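Local structure of Non-structural maintenance of chromosomes element 1 homolog (Xenopus laevis, 7DG2) at residues R103-M106 and E107-L111; L169-Y172 and I173-T176; A181-N185 and V186-V190. The protein probably acts as a RING-type E3 ubiquitin ligase that works with a MAGE partner protein as a component of the SMC5-SMC6 complex in DNA repair. One frame throughout, in Å; residues are numbered along the deposited sequence.

Contact 1: R103-M106 and E107-L111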
loop_
_atom_site.group_PDB
_atom_site.type_symbol
_atom_site.label_atom_id
_atom_site.label_comp_id
_atom_site.label_asym_id
_atom_site.label_seq_id
_atom_site.Cartn_x
_atom_site.Cartn_y
_atom_site.Cartn_z
ATOM N N ARG A 103 -6.518 -0.563 18.870
ATOM C CA ARG A 103 -5.736 -0.348 20.082
ATOM C C ARG A 103 -6.220 -1.242 21.219
ATOM O O ARG A 103 -5.399 -1.803 21.955
ATOM C CB ARG A 103 -5.785 1.116 20.512
ATOM C CG ARG A 103 -5.041 2.053 19.544
ATOM C CD ARG A 103 -4.821 3.445 20.155
ATOM N NE ARG A 103 -6.064 4.080 20.583
ATOM C CZ ARG A 103 -6.829 4.846 19.806
ATOM N NH1 ARG A 103 -7.946 5.382 20.295
ATOM N NH2 ARG A 103 -6.493 5.072 18.542
ATOM N N LYS A 104 -7.541 -1.387 21.378
ATOM C CA LYS A 104 -8.040 -2.252 22.450
ATOM C C LYS A 104 -7.708 -3.711 22.178
ATOM O O LYS A 104 -7.415 -4.472 23.111
ATOM C CB LYS A 104 -9.554 -2.077 22.639
ATOM C CG LYS A 104 -9.993 -0.667 23.055
ATOM C CD LYS A 104 -9.292 -0.197 24.326
ATOM C CE LYS A 104 -9.715 -1.004 25.548
ATOM N NZ LYS A 104 -9.066 -0.482 26.801
ATOM N N THR A 105 -7.746 -4.127 20.905
ATOM C CA THR A 105 -7.364 -5.497 20.557
ATOM C C THR A 105 -5.881 -5.734 20.825
ATOM O O THR A 105 -5.489 -6.763 21.393
ATOM C CB THR A 105 -7.708 -5.762 19.083
ATOM O OG1 THR A 105 -9.126 -5.618 18.887
ATOM C CG2 THR A 105 -7.283 -7.168 18.658
ATOM N N MET A 106 -5.038 -4.790 20.413
ATOM C CA MET A 106 -3.616 -4.859 20.727
ATOM C C MET A 106 -3.381 -4.942 22.230
ATOM O O MET A 106 -2.561 -5.742 22.695
ATOM C CB MET A 106 -2.905 -3.635 20.138
ATOM C CG MET A 106 -1.491 -3.436 20.661
ATOM S SD MET A 106 -0.558 -2.206 19.697
ATOM C CE MET A 106 -1.631 -0.797 19.780
ATOM N N GLU A 107 -4.113 -4.143 23.009
ATOM C CA GLU A 107 -3.953 -4.186 24.459
ATOM C C GLU A 107 -4.304 -5.559 25.010
ATOM O O GLU A 107 -3.575 -6.102 25.845
ATOM C CB GLU A 107 -4.815 -3.103 25.112
ATOM C CG GLU A 107 -4.865 -3.192 26.635
ATOM C CD GLU A 107 -5.799 -2.166 27.260
ATOM O OE1 GLU A 107 -5.739 -1.992 28.496
ATOM O OE2 GLU A 107 -6.585 -1.534 26.520
ATOM N N LEU A 108 -5.406 -6.148 24.545
ATOM C CA LEU A 108 -5.765 -7.489 25.009
ATOM C C LEU A 108 -4.716 -8.519 24.592
ATOM O O LEU A 108 -4.383 -9.426 25.364
ATOM C CB LEU A 108 -7.154 -7.864 24.479
ATOM C CG LEU A 108 -7.753 -9.184 24.948
ATOM C CD1 LEU A 108 -7.598 -9.273 26.443
ATOM C CD2 LEU A 108 -9.229 -9.213 24.554
ATOM N N ILE A 109 -4.185 -8.397 23.372
ATOM C CA ILE A 109 -3.123 -9.295 22.921
ATOM C C ILE A 109 -1.898 -9.167 23.820
ATOM O O ILE A 109 -1.286 -10.167 24.210
ATOM C CB ILE A 109 -2.790 -9.001 21.448
ATOM C CG1 ILE A 109 -3.867 -9.613 20.546
ATOM C CG2 ILE A 109 -1.387 -9.469 21.102
ATOM C CD1 ILE A 109 -3.947 -8.973 19.142
ATOM N N ILE A 110 -1.548 -7.940 24.193
ATOM C CA ILE A 110 -0.382 -7.704 25.044
ATOM C C ILE A 110 -0.607 -8.287 26.436
ATOM O O ILE A 110 0.304 -8.868 27.040
ATOM C CB ILE A 110 -0.084 -6.194 25.103
ATOM C CG1 ILE A 110 0.427 -5.705 23.751
ATOM C CG2 ILE A 110 0.915 -5.875 26.210
ATOM C CD1 ILE A 110 0.454 -4.192 23.639
ATOM N N LEU A 111 -1.826 -8.147 26.953
ATOM C CA LEU A 111 -2.154 -8.626 28.296
ATOM C C LEU A 111 -2.291 -10.137 28.357
ATOM O O LEU A 111 -2.092 -10.730 29.426
ATOM C CB LEU A 111 -3.471 -8.010 28.772
ATOM C CG LEU A 111 -3.496 -6.562 29.217
ATOM C CD1 LEU A 111 -4.937 -6.122 29.411
ATOM C CD2 LEU A 111 -2.711 -6.421 30.504
HETATM O O HOH W 1 -8.459 -4.038 25.864
#

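Contact 2: L169-Y172 and I173-T176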
loop_
_atom_site.group_PDB
_atom_site.type_symbol
_atom_site.label_atom_id
_atom_site.label_comp_id
_atom_site.label_asym_id
_atom_site.label_seq_id
_atom_site.Cartn_x
_atom_site.Cartn_y
_atom_site.Cartn_z
ATOM N N LEU A 169 5.874 -0.949 16.142
ATOM C CA LEU A 169 5.337 -0.458 17.407
ATOM C C LEU A 169 6.145 -0.900 18.622
ATOM O O LEU A 169 5.692 -0.686 19.750
ATOM C CB LEU A 169 3.880 -0.904 17.582
ATOM C CG LEU A 169 2.879 -0.321 16.576
ATOM C CD1 LEU A 169 1.450 -0.669 16.992
ATOM C CD2 LEU A 169 3.025 1.156 16.498
ATOM N N GLU A 170 7.328 -1.489 18.415
ATOM C CA GLU A 170 8.147 -2.010 19.514
ATOM C C GLU A 170 8.298 -1.002 20.646
ATOM O O GLU A 170 8.025 -1.307 21.812
ATOM C CB GLU A 170 9.523 -2.419 18.964
ATOM C CG GLU A 170 10.595 -2.746 20.007
ATOM C CD GLU A 170 10.487 -4.165 20.542
ATOM O OE1 GLU A 170 10.841 -4.389 21.723
ATOM O OE2 GLU A 170 10.059 -5.061 19.780
ATOM N N HIS A 171 8.731 0.215 20.325
ATOM C CA HIS A 171 8.993 1.183 21.378
ATOM C C HIS A 171 7.721 1.855 21.853
ATOM O O HIS A 171 7.604 2.186 23.038
ATOM C CB HIS A 171 10.023 2.192 20.881
ATOM C CG HIS A 171 11.285 1.536 20.425
ATOM N ND1 HIS A 171 11.468 1.097 19.130
ATOM C CD2 HIS A 171 12.394 1.165 21.110
ATOM C CE1 HIS A 171 12.652 0.519 19.028
ATOM N NE2 HIS A 171 13.233 0.547 20.215
ATOM N N TYR A 172 6.752 2.037 20.959
ATOM C CA TYR A 172 5.445 2.520 21.378
ATOM C C TYR A 172 4.843 1.613 22.449
ATOM O O TYR A 172 4.342 2.085 23.476
ATOM C CB TYR A 172 4.531 2.615 20.161
ATOM C CG TYR A 172 3.122 2.990 20.480
ATOM C CD1 TYR A 172 2.737 4.322 20.563
ATOM C CD2 TYR A 172 2.167 2.012 20.706
ATOM C CE1 TYR A 172 1.435 4.663 20.858
ATOM C CE2 TYR A 172 0.872 2.341 21.004
ATOM C CZ TYR A 172 0.509 3.666 21.076
ATOM O OH TYR A 172 -0.792 3.976 21.372
ATOM N N ILE A 173 4.892 0.302 22.223
ATOM C CA ILE A 173 4.351 -0.654 23.193
ATOM C C ILE A 173 5.119 -0.583 24.507
ATOM O O ILE A 173 4.523 -0.592 25.592
ATOM C CB ILE A 173 4.384 -2.076 22.599
ATOM C CG1 ILE A 173 3.351 -2.215 21.478
ATOM C CG2 ILE A 173 4.166 -3.146 23.705
ATOM C CD1 ILE A 173 3.539 -3.468 20.613
ATOM N N ARG A 174 6.454 -0.536 24.431
ATOM C CA ARG A 174 7.276 -0.499 25.642
ATOM C C ARG A 174 6.903 0.674 26.535
ATOM O O ARG A 174 6.917 0.556 27.768
ATOM C CB ARG A 174 8.758 -0.417 25.268
ATOM C CG ARG A 174 9.515 -1.717 25.314
ATOM C CD ARG A 174 11.012 -1.441 25.422
ATOM N NE ARG A 174 11.710 -1.637 24.153
ATOM C CZ ARG A 174 12.600 -2.603 23.941
ATOM N NH1 ARG A 174 12.901 -3.450 24.920
ATOM N NH2 ARG A 174 13.197 -2.721 22.762
ATOM N N ASN A 175 6.566 1.815 25.933
ATOM C CA ASN A 175 6.288 3.032 26.683
ATOM C C ASN A 175 4.816 3.190 27.032
ATOM O O ASN A 175 4.489 3.570 28.162
ATOM C CB ASN A 175 6.782 4.247 25.889
ATOM C CG ASN A 175 8.279 4.204 25.644
ATOM O OD1 ASN A 175 9.050 3.773 26.507
ATOM N ND2 ASN A 175 8.701 4.635 24.458
ATOM N N THR A 176 3.918 2.897 26.089
ATOM C CA THR A 176 2.491 3.058 26.340
ATOM C C THR A 176 1.956 1.988 27.283
ATOM O O THR A 176 0.995 2.238 28.021
ATOM C CB THR A 176 1.730 3.020 25.015
ATOM O OG1 THR A 176 2.168 4.106 24.194
ATOM C CG2 THR A 176 0.226 3.117 25.227
#

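Contact 3: A181-N185 and V186-V190. With ZN (zinc ion), chain G.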
loop_
_atom_site.group_PDB
_atom_site.type_symbol
_atom_site.label_atom_id
_atom_site.label_comp_id
_atom_site.label_asym_id
_atom_site.label_seq_id
_atom_site.Cartn_x
_atom_site.Cartn_y
_atom_site.Cartn_z
ATOM N N ALA A 181 3.368 -4.774 29.366
ATOM C CA ALA A 181 3.985 -5.447 28.230
ATOM C C ALA A 181 5.049 -6.426 28.709
ATOM O O ALA A 181 5.813 -6.134 29.631
ATOM C CB ALA A 181 4.607 -4.429 27.273
ATOM N N LYS A 182 5.091 -7.594 28.079
ATOM C CA LYS A 182 6.105 -8.593 28.396
ATOM C C LYS A 182 7.437 -8.173 27.789
ATOM O O LYS A 182 7.527 -7.954 26.574
ATOM C CB LYS A 182 5.688 -9.962 27.864
ATOM C CG LYS A 182 4.411 -10.532 28.488
ATOM C CD LYS A 182 3.951 -11.781 27.746
ATOM C CE LYS A 182 2.578 -12.243 28.224
ATOM N NZ LYS A 182 1.504 -11.209 28.061
ATOM N N ILE A 183 8.469 -8.068 28.624
ATOM C CA ILE A 183 9.833 -7.789 28.177
ATOM C C ILE A 183 10.658 -9.049 28.405
ATOM O O ILE A 183 10.857 -9.458 29.554
ATOM C CB ILE A 183 10.442 -6.594 28.925
ATOM C CG1 ILE A 183 9.563 -5.359 28.760
ATOM C CG2 ILE A 183 11.854 -6.312 28.430
ATOM C CD1 ILE A 183 9.458 -4.870 27.328
ATOM N N CYS A 184 11.129 -9.662 27.317
ATOM C CA CYS A 184 11.847 -10.935 27.408
ATOM C C CYS A 184 13.042 -10.818 28.345
ATOM O O CYS A 184 13.851 -9.895 28.229
ATOM C CB CYS A 184 12.317 -11.380 26.021
ATOM S SG CYS A 184 13.289 -12.919 26.028
ATOM N N ASN A 185 13.150 -11.756 29.287
ATOM C CA ASN A 185 14.212 -11.651 30.278
ATOM C C ASN A 185 15.590 -11.874 29.666
ATOM O O ASN A 185 16.586 -11.419 30.239
ATOM C CB ASN A 185 13.965 -12.638 31.424
ATOM C CG ASN A 185 14.827 -12.348 32.642
ATOM O OD1 ASN A 185 14.602 -11.368 33.357
ATOM N ND2 ASN A 185 15.810 -13.207 32.890
ATOM N N VAL A 186 15.660 -12.517 28.503
ATOM C CA VAL A 186 16.937 -12.821 27.857
ATOM C C VAL A 186 17.360 -11.715 26.895
ATOM O O VAL A 186 18.480 -11.202 26.979
ATOM C CB VAL A 186 16.851 -14.187 27.145
ATOM C CG1 VAL A 186 17.981 -14.348 26.138
ATOM C CG2 VAL A 186 16.892 -15.309 28.160
ATOM N N CYS A 187 16.501 -11.323 25.952
ATOM C CA CYS A 187 16.906 -10.348 24.944
ATOM C C CYS A 187 16.409 -8.937 25.227
ATOM O O CYS A 187 16.840 -8.004 24.539
ATOM C CB CYS A 187 16.429 -10.784 23.554
ATOM S SG CYS A 187 14.630 -10.717 23.343
ATOM N N ARG A 188 15.513 -8.764 26.204
ATOM C CA ARG A 188 15.006 -7.467 26.654
ATOM C C ARG A 188 14.167 -6.753 25.595
ATOM O O ARG A 188 14.027 -5.529 25.633
ATOM C CB ARG A 188 16.147 -6.561 27.130
ATOM C CG ARG A 188 17.044 -7.196 28.190
ATOM C CD ARG A 188 16.326 -7.316 29.522
ATOM N NE ARG A 188 15.722 -6.046 29.916
ATOM C CZ ARG A 188 16.365 -5.077 30.563
ATOM N NH1 ARG A 188 15.732 -3.953 30.877
ATOM N NH2 ARG A 188 17.641 -5.228 30.897
ATOM N N LYS A 189 13.589 -7.490 24.654
ATOM C CA LYS A 189 12.664 -6.930 23.679
ATOM C C LYS A 189 11.242 -7.378 23.991
ATOM O O LYS A 189 11.019 -8.366 24.693
ATOM C CB LYS A 189 13.041 -7.350 22.255
ATOM C CG LYS A 189 14.428 -6.904 21.827
ATOM C CD LYS A 189 14.816 -7.520 20.495
ATOM C CE LYS A 189 16.086 -6.880 19.963
ATOM N NZ LYS A 189 15.931 -5.398 19.895
ATOM N N VAL A 190 10.275 -6.623 23.457
ATOM C CA VAL A 190 8.869 -6.967 23.638
ATOM C C VAL A 190 8.619 -8.393 23.177
ATOM O O VAL A 190 9.123 -8.832 22.134
ATOM C CB VAL A 190 7.971 -5.980 22.871
ATOM C CG1 VAL A 190 6.539 -6.499 22.782
ATOM C CG2 VAL A 190 7.999 -4.612 23.537
HETATM ZN ZN ZN G . 13.810 -12.740 23.756
#

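Contact 1: R103-M106 and E107-L111
Lys104 and Glu107 lie side by side on one flank of the helix and join in a salt bridge, with Lys104 NZ 2.7 Å from Glu107 OE2. The lysine reaches its partner by curling round: its chain bends at chi2 (-56°) and again at chi3 (-67°), while the glutamate runs out extended. NZ meets OE2 on the syn side of the carboxylate, 22° out of its plane. A water adds a second link on this flank. It donates to Lys104 O, and more weakly to Glu107 OE2 at 3.2 Å, so that OE2 accepts from both the ammonium group and the water.

Lys104 O therefore has two donors, the water and Leu108 N at 3.0 Å. The neighbouring carbonyls follow the ordinary i to i+4 pattern of an alpha helix: Arg103 O accepts from Glu107 N, Thr105 O from Ile109 N, and Met106 O from Ile110 N at 2.8 Å. The hydroxyl of Thr105 turns back along the same helix, where OG1 is hydrogen-bonded to Leu101 O.

Apolar packing takes over on the other flanks. Met106 and Ile110 point the same way, and Met106 CG lies 3.6 Å from Ile110 CD1. Thr105 uses its methyl, with CG2 3.8 Å from Ile109 CD1.

These residues form the C-terminal part of helix 96-111, and several of its flanks meet other parts of the fold. Thr105 and Leu108 pack on helix 119-128, and Ile109 on strand 158-161. Arg103 forms a cation-pi contact with Phe75 of the Nse4 chain. Met106 and Ile110 face helix 163-176, touching Leu169 and Ile173.

Contact 2: L169-Y172 and I173-T176
Two torsions set up the Tyr172-Thr176 pair: Tyr172 carries CG anti to its own N (chi1 175°), which puts the base of the ring beside the carbonyl carbon, where Thr176 can cover one face, and Thr176 holds OG1 beside its N (chi1 -62°), directed back at the preceding turn. This is i to i+4 side-chain packing at the C-terminal end of helix 163-176. Thr176 OG1 stands 3.4 Å above the centre of the Tyr172 ring, and a CH-pi contact accompanies it, with Thr176 CB 4.2 Å from the ring centroid and close to the ring normal. The same hydroxyl gives a weak bond to Tyr172 O, which also takes Thr176 N at 2.8 Å.

On another side of the helix, Glu170 bends at chi2 and crosses Arg174. Its OE1 lies over one face of the guanidinium, 3.1 Å from Arg174 NH2, and the two planar groups are turned 62° apart. Since the oxygen is well out of the guanidinium plane, the salt bridge rests on charge, with no N-H aimed at it. Both groups also reach the zinc-binding hairpin: OE1 accepts from Val190 N, and Arg174 NH1 probably donates to Arg188 O, though that distance is very short.

The buried flank, packed against helix 96-111, brings Ile173 up to Leu169, with Ile173 CD1 4.0 Å from Leu169 CB.

Contact 3: A181-N185 and V186-V190
Cys184 SG is gripped from three directions within this turn: by the zinc ion at 2.3 Å and by two backbone amides. Cys187 N lies 3.6 Å from Cys184 SG with a nearly straight N-H...S angle of 173°, and Val186 N approaches the same sulfur at 3.5 Å along a more bent path. These N-H...S bonds would be expected to draw off some of the thiolate's negative charge, and they are consistent with an ordered loop. Cys187 SG binds the same zinc at 2.2 Å. Cys187 places its sulfur between its own N and carbonyl carbon (chi1 69°), turned in toward the metal, and Lys189 N makes a weak bond to it. His205 and Cys208 complete the site.

The backbone turns round the metal on two further bonds. Arg188 N reaches Cys184 O in a clearly bent bond, while Cys184 N points at Lys189 O across 2.9 Å and is nearly linear. Arg188 adopts a left-handed helical conformation, which lets the chain double back after the second cysteine.

On the strand side of the turn the two arms run antiparallel. Ile183 and Val190 form a non-hydrogen-bonded pair, their side chains on the same face, with Ile183 CD1 4.1 Å from Val190 CG2. Next to it, Val190 CA makes a CA-H...O contact of 3.4 Å with Lys182 O.

A CxxC turn on a short hairpin, its first sulfur bonded by two backbone amides, has the form of a zinc knuckle; it supplies the first two ligands of a site of three cysteines and one histidine in what is predicted to be an atypical RING-type finger.

From the N terminus, contact 1 lies in helix 96-111, contact 2 in helix 163-176, and contact 3 at the start of the RING-like region. They follow in series, neither nesting nor crossing, and only contact 3 closes a turn in a hairpin; the first two span successive helical turns. In space they converge. The helices of contacts 1 and 2 pack together, with Met106 SD 3.7 Å from Leu169 CD1. Contact 3 meets both helices: Lys182 NZ is hydrogen-bonded to Ser112 O just past the end of the first and lies near Ile110 O, and the second reaches the hairpin through Glu170 and Arg174. Together they join the winged-helix-like part to the zinc finger.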